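PDB 4X0N: helianthamide from Stichodactyla helianthus, which probably inhibits pancreatic alpha-amylase, as a small disulfide-knitted sea anemone protein of beta-defensin fold. Local coordinates for residues Ser5-Ser13 / Cys33-Trp44. Numbering follows the deposited sequence.
Sequences SCYIYHGVS and CEGHLCCYKTPW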
ATOM      1  N   SER B   5       8.089   1.160  18.868  1.00 24.05           N
ATOM      2  CA  SER B   5       8.136   1.946  17.657  1.00 19.79           C
ATOM      3  C   SER B   5       6.761   2.557  17.519  1.00 18.09           C
ATOM      4  O   SER B   5       5.754   1.862  17.650  1.00 14.19           O
ATOM      5  CB  SER B   5       8.413   1.028  16.469  1.00 20.48           C
ATOM      6  OG  SER B   5       8.420   1.758  15.256  1.00 21.94           O
ATOM      7  N   CYS B   6       6.704   3.856  17.265  1.00 17.20           N
ATOM      8  CA  CYS B   6       5.407   4.488  17.087  1.00 16.85           C
ATOM      9  C   CYS B   6       5.436   5.379  15.859  1.00 18.84           C
ATOM     10  O   CYS B   6       6.021   6.459  15.858  1.00 14.35           O
ATOM     11  CB  CYS B   6       5.008   5.265  18.346  1.00 17.08           C
ATOM     12  SG  CYS B   6       6.354   6.163  19.148  1.00 13.65           S
ATOM     13  N   TYR B   7       4.780   4.895  14.810  1.00 20.13           N
ATOM     14  CA  TYR B   7       4.750   5.565  13.522  1.00 13.72           C
ATOM     15  C   TYR B   7       3.789   6.738  13.557  1.00 13.33           C
ATOM     16  O   TYR B   7       2.668   6.622  14.045  1.00 16.07           O
ATOM     17  CB  TYR B   7       4.326   4.591  12.422  1.00 13.99           C
ATOM     18  CG  TYR B   7       4.155   5.242  11.068  1.00 14.44           C
ATOM     19  CD1 TYR B   7       5.246   5.466  10.241  1.00 14.69           C
ATOM     20  CD2 TYR B   7       2.903   5.639  10.622  1.00 13.11           C
ATOM     21  CE1 TYR B   7       5.093   6.066   9.003  1.00 16.63           C
ATOM     22  CE2 TYR B   7       2.739   6.238   9.389  1.00 15.56           C
ATOM     23  CZ  TYR B   7       3.835   6.450   8.582  1.00 14.54           C
ATOM     24  OH  TYR B   7       3.664   7.048   7.356  1.00 11.97           O
ATOM     25  N   ILE B   8       4.240   7.870  13.031  1.00 14.02           N
ATOM     26  CA  ILE B   8       3.441   9.088  13.022  1.00 15.35           C
ATOM     27  C   ILE B   8       3.081   9.492  11.600  1.00 13.94           C
ATOM     28  O   ILE B   8       1.906   9.648  11.265  1.00 18.57           O
ATOM     29  CB  ILE B   8       4.139  10.242  13.761  1.00 15.50           C
ATOM     30  CG1 ILE B   8       4.371   9.864  15.225  1.00 14.11           C
ATOM     31  CG2 ILE B   8       3.319  11.520  13.657  1.00 10.29           C
ATOM     32  CD1 ILE B   8       5.092  10.918  16.014  1.00 11.83           C
ATOM     33  N   TYR B   9       4.100   9.652  10.765  1.00 13.63           N
ATOM     34  CA  TYR B   9       3.897  10.013   9.371  1.00 13.30           C
ATOM     35  C   TYR B   9       5.155   9.662   8.579  1.00 11.94           C
ATOM     36  O   TYR B   9       6.154   9.235   9.156  1.00 13.53           O
ATOM     37  CB  TYR B   9       3.559  11.505   9.242  1.00 10.74           C
ATOM     38  CG  TYR B   9       3.115  11.903   7.854  1.00 12.15           C
ATOM     39  CD1 TYR B   9       1.955  11.376   7.301  1.00 14.05           C
ATOM     40  CD2 TYR B   9       3.864  12.786   7.088  1.00  9.48           C
ATOM     41  CE1 TYR B   9       1.545  11.724   6.032  1.00 10.94           C
ATOM     42  CE2 TYR B   9       3.461  13.139   5.814  1.00 11.25           C
ATOM     43  CZ  TYR B   9       2.299  12.605   5.293  1.00 11.49           C
ATOM     44  OH  TYR B   9       1.889  12.943   4.024  1.00 11.77           O
ATOM     45  N   HIS B  10       5.096   9.834   7.261  1.00 12.62           N
ATOM     46  CA  HIS B  10       6.201   9.484   6.369  1.00 15.43           C
ATOM     47  C   HIS B  10       7.542  10.092   6.781  1.00 16.68           C
ATOM     48  O   HIS B  10       7.742  11.302   6.692  1.00 18.92           O
ATOM     49  CB  HIS B  10       5.856   9.849   4.923  1.00 12.27           C
ATOM     50  CG  HIS B  10       4.521   9.342   4.474  1.00 11.57           C
ATOM     51  ND1 HIS B  10       4.169   8.008   4.538  1.00 11.82           N
ATOM     52  CD2 HIS B  10       3.455   9.985   3.948  1.00 11.32           C
ATOM     53  CE1 HIS B  10       2.943   7.858   4.075  1.00 12.19           C
ATOM     54  NE2 HIS B  10       2.483   9.041   3.710  1.00 12.80           N
ATOM     55  N   GLY B  11       8.457   9.236   7.225  1.00 16.95           N
ATOM     56  CA  GLY B  11       9.776   9.669   7.650  1.00 16.32           C
ATOM     57  C   GLY B  11       9.843  10.077   9.110  1.00 17.10           C
ATOM     58  O   GLY B  11      10.866  10.581   9.574  1.00 17.36           O
ATOM     59  N   VAL B  12       8.755   9.857   9.843  1.00 15.38           N
ATOM     60  CA  VAL B  12       8.718  10.210  11.258  1.00 15.85           C
ATOM     61  C   VAL B  12       8.195   9.058  12.112  1.00 18.71           C
ATOM     62  O   VAL B  12       6.995   8.780  12.134  1.00 18.58           O
ATOM     63  CB  VAL B  12       7.831  11.449  11.516  1.00 14.77           C
ATOM     64  CG1 VAL B  12       7.801  11.773  13.001  1.00 13.32           C
ATOM     65  CG2 VAL B  12       8.322  12.646  10.710  1.00 15.34           C
ATOM     66  N   SER B  13       9.103   8.386  12.809  1.00 17.73           N
ATOM     67  CA  SER B  13       8.712   7.338  13.735  1.00 17.59           C
ATOM     68  C   SER B  13       9.437   7.553  15.059  1.00 19.54           C
ATOM     69  O   SER B  13      10.607   7.936  15.077  1.00 18.40           O
ATOM     70  CB  SER B  13       9.077   5.975  13.153  1.00 17.59           C
ATOM     71  OG  SER B  13       8.325   4.944  13.768  1.00 18.78           O
ATOM     72  N   CYS B  33       1.871   2.653  22.306  1.00 16.34           N
ATOM     73  CA  CYS B  33       2.724   2.979  23.441  1.00 17.27           C
ATOM     74  C   CYS B  33       2.101   2.512  24.755  1.00 22.23           C
ATOM     75  O   CYS B  33       2.786   2.422  25.776  1.00 23.97           O
ATOM     76  CB  CYS B  33       3.012   4.482  23.487  1.00 17.16           C
ATOM     77  SG  CYS B  33       4.128   5.058  22.183  1.00 18.02           S
ATOM     78  N   GLU B  34       0.802   2.223  24.715  1.00 20.27           N
ATOM     79  CA  GLU B  34       0.092   1.642  25.852  1.00 20.09           C
ATOM     80  C   GLU B  34       0.122   2.532  27.095  1.00 20.46           C
ATOM     81  O   GLU B  34       0.376   2.057  28.203  1.00 18.04           O
ATOM     82  CB  GLU B  34       0.638   0.246  26.168  1.00 21.48           C
ATOM     83  CG  GLU B  34       0.333  -0.778  25.087  1.00 23.70           C
ATOM     84  CD  GLU B  34       1.154  -2.042  25.230  1.00 31.01           C
ATOM     85  OE1 GLU B  34       2.312  -1.950  25.690  1.00 34.50           O
ATOM     86  OE2 GLU B  34       0.642  -3.127  24.881  1.00 38.21           O
ATOM     87  N   GLY B  35      -0.140   3.822  26.905  1.00 21.95           N
ATOM     88  CA  GLY B  35      -0.117   4.770  28.003  1.00 19.02           C
ATOM     89  C   GLY B  35       1.131   5.634  28.024  1.00 21.21           C
ATOM     90  O   GLY B  35       1.153   6.691  28.654  1.00 19.90           O
ATOM     91  N   HIS B  36       2.174   5.184  27.335  1.00 19.18           N
ATOM     92  CA  HIS B  36       3.411   5.948  27.264  1.00 17.67           C
ATOM     93  C   HIS B  36       3.307   7.064  26.231  1.00 17.48           C
ATOM     94  O   HIS B  36       2.309   7.180  25.521  1.00 17.81           O
ATOM     95  CB  HIS B  36       4.573   5.029  26.889  1.00 19.68           C
ATOM     96  CG  HIS B  36       5.224   4.367  28.068  1.00 21.95           C
ATOM     97  ND1 HIS B  36       5.006   4.772  29.361  1.00 21.81           N
ATOM     98  CD2 HIS B  36       6.092   3.329  28.130  1.00 24.55           C
ATOM     99  CE1 HIS B  36       5.712   4.010  30.183  1.00 22.66           C
ATOM    100  NE2 HIS B  36       6.377   3.131  29.463  1.00 29.57           N
ATOM    101  N   LEU B  37       4.353   7.881  26.159  1.00 18.16           N
ATOM    102  CA  LEU B  37       4.508   8.874  25.102  1.00 15.91           C
ATOM    103  C   LEU B  37       5.251   8.279  23.913  1.00 15.19           C
ATOM    104  O   LEU B  37       6.048   7.357  24.069  1.00 13.09           O
ATOM    105  CB  LEU B  37       5.301  10.073  25.628  1.00 14.55           C
ATOM    106  CG  LEU B  37       4.579  11.197  26.380  1.00 16.05           C
ATOM    107  CD1 LEU B  37       3.676  10.670  27.483  1.00 18.72           C
ATOM    108  CD2 LEU B  37       5.597  12.167  26.956  1.00 14.17           C
ATOM    109  N   CYS B  38       4.987   8.809  22.724  1.00 16.94           N
ATOM    110  CA  CYS B  38       5.835   8.518  21.575  1.00 14.26           C
ATOM    111  C   CYS B  38       6.875   9.622  21.437  1.00 13.77           C
ATOM    112  O   CYS B  38       6.536  10.789  21.256  1.00 12.77           O
ATOM    113  CB  CYS B  38       5.000   8.407  20.299  1.00 19.43           C
ATOM    114  SG  CYS B  38       5.970   8.127  18.797  1.00 15.03           S
ATOM    115  N   CYS B  39       8.145   9.243  21.515  1.00 13.47           N
ATOM    116  CA  CYS B  39       9.234  10.210  21.543  1.00 14.42           C
ATOM    117  C   CYS B  39      10.000  10.174  20.230  1.00 14.42           C
ATOM    118  O   CYS B  39      10.690   9.201  19.924  1.00 16.10           O
ATOM    119  CB  CYS B  39      10.174   9.917  22.716  1.00 17.28           C
ATOM    120  SG  CYS B  39       9.391   9.979  24.351  1.00 16.86           S
ATOM    121  N   TYR B  40       9.876  11.243  19.453  1.00 15.12           N
ATOM    122  CA  TYR B  40      10.405  11.250  18.101  1.00 16.31           C
ATOM    123  C   TYR B  40      11.216  12.502  17.812  1.00 17.69           C
ATOM    124  O   TYR B  40      11.221  13.451  18.595  1.00 20.66           O
ATOM    125  CB  TYR B  40       9.253  11.157  17.097  1.00 16.20           C
ATOM    126  CG  TYR B  40       8.286  12.326  17.152  1.00 13.50           C
ATOM    127  CD1 TYR B  40       8.320  13.328  16.191  1.00 14.92           C
ATOM    128  CD2 TYR B  40       7.335  12.426  18.161  1.00 15.51           C
ATOM    129  CE1 TYR B  40       7.439  14.395  16.234  1.00 14.83           C
ATOM    130  CE2 TYR B  40       6.450  13.491  18.214  1.00 14.61           C
ATOM    131  CZ  TYR B  40       6.506  14.471  17.247  1.00 13.31           C
ATOM    132  OH  TYR B  40       5.631  15.533  17.291  1.00 12.93           O
ATOM    133  N   LYS B  41      11.906  12.484  16.678  1.00 18.00           N
ATOM    134  CA  LYS B  41      12.487  13.682  16.100  1.00 20.82           C
ATOM    135  C   LYS B  41      12.032  13.745  14.651  1.00 22.13           C
ATOM    136  O   LYS B  41      11.960  12.718  13.976  1.00 25.72           O
ATOM    137  CB  LYS B  41      14.014  13.626  16.155  1.00 23.34           C
ATOM    138  CG  LYS B  41      14.584  13.246  17.509  1.00 26.91           C
ATOM    139  CD  LYS B  41      16.102  13.173  17.457  1.00 35.23           C
ATOM    140  CE  LYS B  41      16.684  12.637  18.760  1.00 43.30           C
ATOM    141  NZ  LYS B  41      16.288  11.221  19.019  1.00 36.62           N
ATOM    142  N   THR B  42      11.720  14.940  14.167  1.00 22.25           N
ATOM    143  CA  THR B  42      11.423  15.093  12.752  1.00 25.17           C
ATOM    144  C   THR B  42      12.720  15.380  12.014  1.00 25.58           C
ATOM    145  O   THR B  42      13.576  16.107  12.518  1.00 28.59           O
ATOM    146  CB  THR B  42      10.417  16.233  12.495  1.00 22.48           C
ATOM    147  OG1 THR B  42      10.998  17.486  12.877  1.00 28.38           O
ATOM    148  CG2 THR B  42       9.140  16.005  13.288  1.00 16.79           C
ATOM    149  N   PRO B  43      12.874  14.806  10.812  1.00 22.17           N
ATOM    150  CA  PRO B  43      14.107  14.998  10.041  1.00 22.51           C
ATOM    151  C   PRO B  43      14.124  16.335   9.299  1.00 24.91           C
ATOM    152  O   PRO B  43      14.856  16.492   8.322  1.00 28.95           O
ATOM    153  CB  PRO B  43      14.098  13.820   9.064  1.00 18.57           C
ATOM    154  CG  PRO B  43      12.661  13.471   8.911  1.00 18.42           C
ATOM    155  CD  PRO B  43      12.001  13.777  10.221  1.00 16.19           C
ATOM    156  N   TRP B  44      13.314  17.281   9.765  1.00 23.82           N
ATOM    157  CA  TRP B  44      13.323  18.645   9.249  1.00 26.48           C
ATOM    158  C   TRP B  44      13.072  19.648  10.372  1.00 37.59           C
ATOM    159  O   TRP B  44      13.057  19.285  11.550  1.00 36.31           O
ATOM    160  CB  TRP B  44      12.273  18.812   8.148  1.00 22.41           C
ATOM    161  CG  TRP B  44      10.906  18.325   8.536  1.00 27.99           C
ATOM    162  CD1 TRP B  44       9.980  18.988   9.290  1.00 26.22           C
ATOM    163  CD2 TRP B  44      10.309  17.073   8.180  1.00 19.93           C
ATOM    164  NE1 TRP B  44       8.847  18.225   9.427  1.00 22.41           N
ATOM    165  CE2 TRP B  44       9.024  17.041   8.754  1.00 20.21           C
ATOM    166  CE3 TRP B  44      10.738  15.971   7.433  1.00 16.58           C
ATOM    167  CZ2 TRP B  44       8.163  15.957   8.606  1.00 17.42           C
ATOM    168  CZ3 TRP B  44       9.883  14.894   7.287  1.00 19.30           C
ATOM    169  CH2 TRP B  44       8.611  14.895   7.870  1.00 17.74           C
ATOM    170  OXT TRP B  44      12.883  20.841  10.134  1.00 38.20           O
TER
HETATM  171  O   HOH W   1      12.359   9.497  15.990  1.00 14.30           O
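Cys6 and Cys38 join strands 6-9 and 37-40 through a disulfide whose C-S-S-C torsion is 91°, near the relaxed value. With SG of Cys38 anti to its backbone N (chi1 177°), the bridge reaches across to the outermost strand 6-9, while strand 12-17 lies between the two in the sheet. Cys33 SG, which bonds Cys16, rests 3.9 Å from Cys6 SG, so two bridges pack side by side.

Next to the bridge, aliphatic chains meet a ring. Ile8 stretches out fully at chi2 (178°) and sets its CD1 over one face of Tyr40, 3.6 Å from the ring centroid, a CH-pi contact in which the two side chains cross at about a right angle. Val12 divides its two methyls: CG1 approaches Tyr40 CD1 obliquely at 3.6 Å, whereas CG2 heads for the C-terminal tail, 3.9 Å from Pro43 CD and 3.6 Å from Trp44 CH2. Thr42 CG2 lies at the same CD1-CE1 edge of Tyr40, in the ring plane.

The indole lays one face over Pro43 CD and Thr42 CB and turns an edge to His10 O, 3.9 Å from Trp44 CH2. Thr42 OG1 donates to the C-terminal carboxylate oxygen Trp44 O at 3.0 Å, from above the plane of that group. His10 ND1 and NE2 and Tyr9 OH hydrogen-bond to acidic side chains of the other protein chain, and Trp44 NE1 to its backbone, so the tail end of this contact is part of the interface. Together with Cys16-Cys33 and Cys20-Cys39, the Cys6-Cys38 bridge gives the 1-5, 2-4, 3-6 pairing of the beta-defensin fold.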